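PDB 3RFX: uronate dehydrogenase from Agrobacterium tumefaciens, which catalyses the NAD-dependent oxidation of uronic acids such as galacturonate and glucuronate, probably to the corresponding aldarolactones. Local coordinates for residues Arg105-Ser110 and Ala191-Pro196; Thr158-Ile163 and Leu198-Val203; Val186-Ala191 and Gly220-Lys225. The protein carries 1 engineered substitution. One frame throughout, in Å; residues are numbered along the deposited sequence.

Overall arrangement
From the N terminus, strand 105-111 comes first. Contact 1 closes a loop of 80 residues between it and the end of helix 182-194. Strand 158-163 lies inside that loop. Contact 2 closes the shorter loop from this strand to strand 202-205, passing through the same helix. Contact 3 closes a loop of 28 residues from helix 182-194 to residues 220-225. The three closures cross one another; none nests inside another. Contacts 1 and 2 meet in the sheet, where strands 105-111 and 158-163 are neighbours and I106 and F108 pair with A159. Contacts 1 and 3 share A191. Contact 1 ties the helix to the sheet, contact 2 joins two neighbouring strands, and contact 3 ties the helix to loop 220-225.

Contact 1: Arg105-Ser110 and Ala191-Pro196; sequences RIVFAS and AVFRAP
R105 turns its CG anti to the backbone N (chi1 -175°) and bends at chi3 (-72°), which carries its guanidinium to the C-terminal end of helix 182-194, where the carbonyls of V192 and A195 meet its edge. F193 has its CG beside its own backbone N (chi1 -72°), and its ring reaches back along the arginine chain. NH1 of R105 grips two carbonyls. It donates to A195 O at 2.6 Å, in the guanidinium plane and on a carbonyl lone pair, and to V192 O at 2.8 Å, tilted from that plane. NH2 adds a weak bond to P196 O at 3.4 Å. The arginine thus binds carbonyls of the last helical residues and of the loop just after them. The setting is the Rossmann fold: strand 105-111 is inside the parallel sheet and helix 182-194 packs on one of its faces. The ring of F193 lies nearly parallel to the guanidinium but slides past it, and CE1 comes edge-on to R105 O at 3.4 Å. Deeper in, V107 CG2 meets V192 CG1 at 3.7 Å and approaches F193 CE2 at 4.0 Å. V192 also touches A159 of the next strand. NH2 of R105, weakly bonded to P196 O and A195 O, also forms a salt bridge with E157, which probably balances its charge.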
loop_
_atom_site.group_PDB
_atom_site.type_symbol
_atom_site.label_atom_id
_atom_site.label_comp_id
_atom_site.label_asym_id
_atom_site.label_seq_id
_atom_site.Cartn_x
_atom_site.Cartn_y
_atom_site.Cartn_z
ATOM N N ARG A 105 5.848 18.038 -28.013
ATOM C CA ARG A 105 5.797 16.852 -27.161
ATOM C C ARG A 105 6.985 15.931 -27.463
ATOM O O ARG A 105 7.357 15.756 -28.626
ATOM C CB ARG A 105 4.478 16.122 -27.403
ATOM C CG ARG A 105 4.229 14.921 -26.504
ATOM C CD ARG A 105 2.797 14.441 -26.652
ATOM N NE ARG A 105 1.848 15.374 -26.031
ATOM C CZ ARG A 105 0.530 15.202 -26.045
ATOM N NH1 ARG A 105 0.013 14.140 -26.642
ATOM N NH2 ARG A 105 -0.275 16.092 -25.457
ATOM N N ILE A 106 7.557 15.341 -26.412
ATOM C CA ILE A 106 8.754 14.507 -26.537
ATOM C C ILE A 106 8.503 13.048 -26.149
ATOM O O ILE A 106 7.902 12.769 -25.109
ATOM C CB ILE A 106 9.881 15.056 -25.656
ATOM C CG1 ILE A 106 10.281 16.458 -26.134
ATOM C CG2 ILE A 106 11.105 14.109 -25.644
ATOM C CD1 ILE A 106 11.102 17.218 -25.131
ATOM N N VAL A 107 8.934 12.122 -26.999
ATOM C CA VAL A 107 9.068 10.722 -26.581
ATOM C C VAL A 107 10.543 10.525 -26.248
ATOM O O VAL A 107 11.398 10.598 -27.129
ATOM C CB VAL A 107 8.621 9.730 -27.677
ATOM C CG1 VAL A 107 8.910 8.271 -27.260
ATOM C CG2 VAL A 107 7.142 9.888 -27.978
ATOM N N PHE A 108 10.849 10.321 -24.972
ATOM C CA PHE A 108 12.228 10.152 -24.533
ATOM C C PHE A 108 12.587 8.670 -24.441
ATOM O O PHE A 108 11.888 7.904 -23.787
ATOM C CB PHE A 108 12.420 10.810 -23.166
ATOM C CG PHE A 108 13.773 10.573 -22.551
ATOM C CD1 PHE A 108 14.934 10.779 -23.283
ATOM C CD2 PHE A 108 13.888 10.171 -21.228
ATOM C CE1 PHE A 108 16.184 10.580 -22.711
ATOM C CE2 PHE A 108 15.141 9.968 -20.649
ATOM C CZ PHE A 108 16.285 10.181 -21.389
ATOM N N ALA A 109 13.674 8.270 -25.098
ATOM C CA ALA A 109 14.190 6.910 -24.941
ATOM C C ALA A 109 14.941 6.787 -23.620
ATOM O O ALA A 109 16.148 7.009 -23.563
ATOM C CB ALA A 109 15.114 6.548 -26.104
ATOM N N SER A 110 14.226 6.480 -22.545
ATOM C CA SER A 110 14.887 6.133 -21.301
ATOM C C SER A 110 15.277 4.659 -21.430
ATOM O O SER A 110 15.320 4.113 -22.538
ATOM C CB SER A 110 13.964 6.353 -20.097
ATOM O OG SER A 110 14.677 6.214 -18.874
ATOM N N ALA A 191 0.302 6.520 -30.009
ATOM C CA ALA A 191 -0.583 6.770 -28.878
ATOM C C ALA A 191 -0.134 7.989 -28.083
ATOM O O ALA A 191 -0.965 8.767 -27.613
ATOM C CB ALA A 191 -0.661 5.530 -27.970
ATOM N N VAL A 192 1.175 8.165 -27.940
ATOM C CA VAL A 192 1.695 9.296 -27.176
ATOM C C VAL A 192 1.369 10.626 -27.868
ATOM O O VAL A 192 0.956 11.596 -27.216
ATOM C CB VAL A 192 3.218 9.180 -26.943
ATOM C CG1 VAL A 192 3.796 10.526 -26.471
ATOM C CG2 VAL A 192 3.516 8.071 -25.941
ATOM N N PHE A 193 1.544 10.675 -29.186
ATOM C CA PHE A 193 1.248 11.910 -29.920
ATOM C C PHE A 193 -0.244 12.208 -30.107
ATOM O O PHE A 193 -0.624 13.369 -30.257
ATOM C CB PHE A 193 2.002 11.974 -31.258
ATOM C CG PHE A 193 3.477 12.210 -31.101
ATOM C CD1 PHE A 193 3.943 13.370 -30.499
ATOM C CD2 PHE A 193 4.397 11.275 -31.542
ATOM C CE1 PHE A 193 5.297 13.590 -30.335
ATOM C CE2 PHE A 193 5.755 11.495 -31.387
ATOM C CZ PHE A 193 6.203 12.650 -30.780
ATOM N N ARG A 194 -1.087 11.179 -30.091
ATOM C CA ARG A 194 -2.524 11.378 -30.290
ATOM C C ARG A 194 -3.247 11.860 -29.023
ATOM O O ARG A 194 -4.338 12.424 -29.109
ATOM C CB ARG A 194 -3.193 10.092 -30.789
ATOM C CG ARG A 194 -3.596 9.147 -29.663
ATOM C CD ARG A 194 -4.048 7.775 -30.149
ATOM N NE ARG A 194 -4.251 6.870 -29.015
ATOM C CZ ARG A 194 -4.358 5.549 -29.109
ATOM N NH1 ARG A 194 -4.285 4.950 -30.295
ATOM N NH2 ARG A 194 -4.531 4.821 -28.014
ATOM N N ALA A 195 -2.658 11.622 -27.853
ATOM C CA ALA A 195 -3.338 11.934 -26.593
ATOM C C ALA A 195 -3.554 13.437 -26.387
ATOM O O ALA A 195 -2.618 14.217 -26.469
ATOM C CB ALA A 195 -2.563 11.351 -25.411
ATOM N N PRO A 196 -4.795 13.844 -26.093
ATOM C CA PRO A 196 -5.012 15.265 -25.786
ATOM C C PRO A 196 -4.128 15.697 -24.618
ATOM O O PRO A 196 -3.475 16.738 -24.687
ATOM C CB PRO A 196 -6.491 15.317 -25.391
ATOM C CG PRO A 196 -7.120 14.180 -26.146
ATOM C CD PRO A 196 -6.052 13.085 -26.185
#

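Contact 2: Thr158-Ile163 and Leu198-Val203; sequences TALVRI and LGCPVV
V202 lays its CG1 over one face of the R162 guanidinium, 3.7 Å from NE and offset toward the rim. R162 starts with CG beside its backbone N (chi1 -68°) and then runs extended from CG to NE. The extended chain carries the guanidinium across V202, one face turned to CG1. NH2 of R162 makes a salt bridge to E144 of helix 135-154. L160 is on the same side of the sheet as V202. Its CG also sits beside the backbone N (chi1 -55°), and with an anti chi2 (172°) this directs CD1 toward C200 SG, at 4.0 Å. On the other side, V161 and V203 stand together and both touch L188 of helix 182-194. L198 extends from the loop. Its CD2 reaches A159 N at 3.6 Å and packs on the A159 methyl. The backbones join as parallel strands, with L160 opposite V202 and V161 opposite V203. L160 N donates to P201 O at 2.9 Å. L160 O accepts from V203 N, and R162 N donates to V203 O. T158 N bonds to G199 O before the regular pairing begins. Strand 202-205 is thus attached as an outermost strand of the Rossmann sheet within this chain. The chemistry is mixed: main-chain bonds set the register, apolar side chains meet on both faces, and the arginine turns one flat face of its guanidinium to V202 CG1 while its charge is probably balanced by E144.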
loop_
_atom_site.group_PDB
_atom_site.type_symbol
_atom_site.label_atom_id
_atom_site.label_comp_id
_atom_site.label_asym_id
_atom_site.label_seq_id
_atom_site.Cartn_x
_atom_site.Cartn_y
_atom_site.Cartn_z
ATOM N N THR A 158 6.296 14.865 -21.778
ATOM C CA THR A 158 7.286 13.871 -22.206
ATOM C C THR A 158 6.788 12.485 -21.802
ATOM O O THR A 158 6.322 12.298 -20.677
ATOM C CB THR A 158 8.647 14.090 -21.487
ATOM O OG1 THR A 158 9.162 15.404 -21.757
ATOM C CG2 THR A 158 9.685 13.025 -21.903
ATOM N N ALA A 159 6.879 11.519 -22.706
ATOM C CA ALA A 159 6.705 10.114 -22.326
ATOM C C ALA A 159 8.081 9.553 -21.989
ATOM O O ALA A 159 8.966 9.548 -22.839
ATOM C CB ALA A 159 6.083 9.318 -23.475
ATOM N N LEU A 160 8.264 9.097 -20.753
ATOM C CA LEU A 160 9.552 8.541 -20.326
ATOM C C LEU A 160 9.559 7.035 -20.577
ATOM O O LEU A 160 9.125 6.247 -19.732
ATOM C CB LEU A 160 9.790 8.828 -18.844
ATOM C CG LEU A 160 9.704 10.303 -18.443
ATOM C CD1 LEU A 160 9.765 10.439 -16.929
ATOM C CD2 LEU A 160 10.815 11.108 -19.121
ATOM N N VAL A 161 10.036 6.636 -21.747
ATOM C CA VAL A 161 9.907 5.246 -22.158
ATOM C C VAL A 161 11.143 4.452 -21.747
ATOM O O VAL A 161 12.218 4.618 -22.319
ATOM C CB VAL A 161 9.664 5.122 -23.671
ATOM C CG1 VAL A 161 9.310 3.681 -24.034
ATOM C CG2 VAL A 161 8.548 6.067 -24.101
ATOM N N ARG A 162 10.977 3.608 -20.737
ATOM C CA ARG A 162 12.056 2.749 -20.261
ATOM C C ARG A 162 12.152 1.538 -21.171
ATOM O O ARG A 162 11.524 0.506 -20.935
ATOM C CB ARG A 162 11.813 2.349 -18.808
ATOM C CG ARG A 162 11.931 3.541 -17.871
ATOM C CD ARG A 162 11.681 3.164 -16.413
ATOM N NE ARG A 162 11.889 4.314 -15.532
ATOM C CZ ARG A 162 11.570 4.332 -14.243
ATOM N NH1 ARG A 162 11.014 3.263 -13.675
ATOM N NH2 ARG A 162 11.803 5.416 -13.523
ATOM N N ILE A 163 12.918 1.687 -22.242
ATOM C CA ILE A 163 13.021 0.630 -23.254
ATOM C C ILE A 163 13.631 -0.661 -22.674
ATOM O O ILE A 163 14.636 -0.613 -21.967
ATOM C CB ILE A 163 13.852 1.114 -24.455
ATOM C CG1 ILE A 163 13.157 2.314 -25.111
ATOM C CG2 ILE A 163 14.027 -0.001 -25.490
ATOM C CD1 ILE A 163 14.003 3.014 -26.162
ATOM N N LEU A 198 -1.080 14.256 -21.870
ATOM C CA LEU A 198 -0.096 13.192 -21.630
ATOM C C LEU A 198 0.489 13.270 -20.230
ATOM O O LEU A 198 0.513 12.274 -19.503
ATOM C CB LEU A 198 1.049 13.255 -22.655
ATOM C CG LEU A 198 2.123 12.185 -22.405
ATOM C CD1 LEU A 198 1.565 10.842 -22.815
ATOM C CD2 LEU A 198 3.408 12.484 -23.167
ATOM N N GLY A 199 0.969 14.452 -19.861
ATOM C CA GLY A 199 1.693 14.627 -18.612
ATOM C C GLY A 199 3.157 14.261 -18.792
ATOM O O GLY A 199 3.734 14.515 -19.854
ATOM N N CYS A 200 3.761 13.665 -17.766
ATOM C CA CYS A 200 5.146 13.198 -17.860
ATOM C C CYS A 200 5.253 11.761 -17.327
ATOM O O CYS A 200 5.980 11.503 -16.372
ATOM C CB CYS A 200 6.072 14.121 -17.059
ATOM S SG CYS A 200 7.871 13.899 -17.360
ATOM N N PRO A 201 4.519 10.827 -17.939
ATOM C CA PRO A 201 4.436 9.476 -17.371
ATOM C C PRO A 201 5.667 8.595 -17.643
ATOM O O PRO A 201 6.287 8.712 -18.695
ATOM C CB PRO A 201 3.232 8.887 -18.097
ATOM C CG PRO A 201 3.280 9.538 -19.450
ATOM C CD PRO A 201 3.691 10.969 -19.151
ATOM N N VAL A 202 5.998 7.730 -16.687
ATOM C CA VAL A 202 6.904 6.612 -16.923
ATOM C C VAL A 202 6.147 5.540 -17.696
ATOM O O VAL A 202 5.039 5.152 -17.323
ATOM C CB VAL A 202 7.415 6.009 -15.593
ATOM C CG1 VAL A 202 8.176 4.703 -15.845
ATOM C CG2 VAL A 202 8.283 7.019 -14.839
ATOM N N VAL A 203 6.743 5.068 -18.783
ATOM C CA VAL A 203 6.154 4.012 -19.595
ATOM C C VAL A 203 7.153 2.867 -19.656
ATOM O O VAL A 203 8.311 3.078 -20.006
ATOM C CB VAL A 203 5.906 4.496 -21.034
ATOM C CG1 VAL A 203 5.294 3.383 -21.876
ATOM C CG2 VAL A 203 5.020 5.767 -21.042
#

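Contact 3: Val186-Ala191 and Gly220-Lys225; sequences VSLIEA and GFLGWK
S187 meets W224 through its hydroxyl. OG accepts a hydrogen bond from W224 NE1 at 2.9 Å, and it lies in the plane of the indole, at the ring edge. The N-H...O angle is 146°, so the bond is bent. The chi1 of S187 (66°) places OG between the backbone N and the carbonyl carbon, on the side facing the tryptophan. OG also hydrogen-bonds to D184 O, one turn back in the same helix. L188 comes next and lies over the ring face. Its CB is 3.9 Å from the centroid of the five-membered ring of W224, in a CH-pi contact. Its CG is anti to the backbone N (chi1 171°), which brings CD1 over the same ring system, 3.7 Å from W224 CD2. CD1 then touches L222 CD2 at 4.1 Å. A191, one turn further on, presents its methyl to W224 CB at 3.8 Å and to L222 CG. A191 O lies 3.5 Å from L222 CD1. One water donates to both A191 O and L222 O and so bridges the helix to the loop. L222 O is also bonded by R194 NH2. This is packing of a helix that flanks the Rossmann sheet against the loop 220-225, beyond the last strand. F221 and K225 of that loop touch a second subunit. The buried indole has its N-H satisfied by the serine, while the ring face is held by leucine carbons; one edge bond and one apolar face together would fix its rotation.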
loop_
_atom_site.group_PDB
_atom_site.type_symbol
_atom_site.label_atom_id
_atom_site.label_comp_id
_atom_site.label_asym_id
_atom_site.label_seq_id
_atom_site.Cartn_x
_atom_site.Cartn_y
_atom_site.Cartn_z
ATOM N N VAL A 186 6.280 1.466 -32.201
ATOM C CA VAL A 186 5.620 2.365 -33.141
ATOM C C VAL A 186 4.213 2.736 -32.661
ATOM O O VAL A 186 3.845 3.910 -32.657
ATOM C CB VAL A 186 5.574 1.779 -34.558
ATOM C CG1 VAL A 186 4.689 2.644 -35.469
ATOM C CG2 VAL A 186 6.997 1.687 -35.114
ATOM N N SER A 187 3.432 1.746 -32.248
ATOM C CA SER A 187 2.080 2.033 -31.780
ATOM C C SER A 187 2.095 2.870 -30.500
ATOM O O SER A 187 1.207 3.699 -30.287
ATOM C CB SER A 187 1.263 0.752 -31.594
ATOM O OG SER A 187 1.799 -0.028 -30.543
ATOM N N LEU A 188 3.103 2.678 -29.652
ATOM C CA LEU A 188 3.209 3.504 -28.445
ATOM C C LEU A 188 3.447 4.962 -28.830
ATOM O O LEU A 188 2.825 5.881 -28.283
ATOM C CB LEU A 188 4.342 3.011 -27.530
ATOM C CG LEU A 188 4.663 3.953 -26.363
ATOM C CD1 LEU A 188 3.457 4.086 -25.426
ATOM C CD2 LEU A 188 5.909 3.506 -25.601
ATOM N N ILE A 189 4.360 5.176 -29.772
ATOM C CA ILE A 189 4.660 6.528 -30.238
ATOM C C ILE A 189 3.409 7.197 -30.822
ATOM O O ILE A 189 3.143 8.366 -30.546
ATOM C CB ILE A 189 5.834 6.539 -31.246
ATOM C CG1 ILE A 189 7.148 6.232 -30.515
ATOM C CG2 ILE A 189 5.926 7.886 -31.967
ATOM C CD1 ILE A 189 8.300 5.907 -31.436
ATOM N N GLU A 190 2.628 6.450 -31.595
ATOM C CA GLU A 190 1.376 6.981 -32.141
ATOM C C GLU A 190 0.386 7.363 -31.031
ATOM O O GLU A 190 -0.267 8.411 -31.090
ATOM C CB GLU A 190 0.755 5.989 -33.130
ATOM C CG GLU A 190 1.667 5.758 -34.342
ATOM C CD GLU A 190 1.251 4.583 -35.207
ATOM O OE1 GLU A 190 0.498 3.707 -34.722
ATOM O OE2 GLU A 190 1.697 4.530 -36.374
ATOM N N ALA A 191 0.302 6.520 -30.009
ATOM C CA ALA A 191 -0.583 6.770 -28.878
ATOM C C ALA A 191 -0.134 7.989 -28.083
ATOM O O ALA A 191 -0.965 8.767 -27.613
ATOM C CB ALA A 191 -0.661 5.530 -27.970
ATOM N N GLY A 220 -3.231 3.352 -18.216
ATOM C CA GLY A 220 -4.454 2.961 -18.894
ATOM C C GLY A 220 -5.110 4.084 -19.683
ATOM O O GLY A 220 -5.618 3.861 -20.783
ATOM N N PHE A 221 -5.094 5.293 -19.132
ATOM C CA PHE A 221 -5.746 6.438 -19.794
ATOM C C PHE A 221 -5.271 6.641 -21.249
ATOM O O PHE A 221 -5.991 7.199 -22.079
ATOM C CB PHE A 221 -5.517 7.725 -18.984
ATOM C CG PHE A 221 -4.134 8.306 -19.146
ATOM C CD1 PHE A 221 -3.880 9.263 -20.117
ATOM C CD2 PHE A 221 -3.089 7.897 -18.329
ATOM C CE1 PHE A 221 -2.614 9.797 -20.279
ATOM C CE2 PHE A 221 -1.823 8.426 -18.481
ATOM C CZ PHE A 221 -1.581 9.380 -19.463
ATOM N N LEU A 222 -4.058 6.185 -21.559
ATOM C CA LEU A 222 -3.473 6.422 -22.878
ATOM C C LEU A 222 -4.084 5.522 -23.958
ATOM O O LEU A 222 -4.039 5.839 -25.152
ATOM C CB LEU A 222 -1.948 6.232 -22.819
ATOM C CG LEU A 222 -1.131 6.708 -24.018
ATOM C CD1 LEU A 222 -1.204 8.235 -24.122
ATOM C CD2 LEU A 222 0.327 6.238 -23.922
ATOM N N GLY A 223 -4.649 4.397 -23.537
ATOM C CA GLY A 223 -5.324 3.485 -24.442
ATOM C C GLY A 223 -4.376 2.671 -25.311
ATOM O O GLY A 223 -4.778 2.149 -26.343
ATOM N N TRP A 224 -3.120 2.567 -24.893
ATOM C CA TRP A 224 -2.131 1.773 -25.625
ATOM C C TRP A 224 -1.968 0.395 -25.007
ATOM O O TRP A 224 -1.598 0.271 -23.837
ATOM C CB TRP A 224 -0.772 2.485 -25.669
ATOM C CG TRP A 224 0.336 1.619 -26.226
ATOM C CD1 TRP A 224 0.514 1.247 -27.531
ATOM C CD2 TRP A 224 1.404 1.007 -25.485
ATOM N NE1 TRP A 224 1.627 0.439 -27.646
ATOM C CE2 TRP A 224 2.193 0.284 -26.407
ATOM C CE3 TRP A 224 1.766 1.000 -24.132
ATOM C CZ2 TRP A 224 3.324 -0.439 -26.020
ATOM C CZ3 TRP A 224 2.896 0.280 -23.746
ATOM C CH2 TRP A 224 3.662 -0.424 -24.693
ATOM N N LYS A 225 -2.259 -0.632 -25.795
ATOM C CA LYS A 225 -2.048 -2.029 -25.398
ATOM C C LYS A 225 -1.128 -2.702 -26.417
ATOM O O LYS A 225 -1.506 -2.871 -27.575
ATOM C CB LYS A 225 -3.376 -2.790 -25.369
ATOM C CG LYS A 225 -4.405 -2.258 -24.376
ATOM C CD LYS A 225 -4.108 -2.701 -22.946
ATOM C CE LYS A 225 -5.197 -2.206 -22.000
ATOM N NZ LYS A 225 -5.206 -2.915 -20.692
HETATM O O HOH W 1 -3.863 8.070 -26.660
#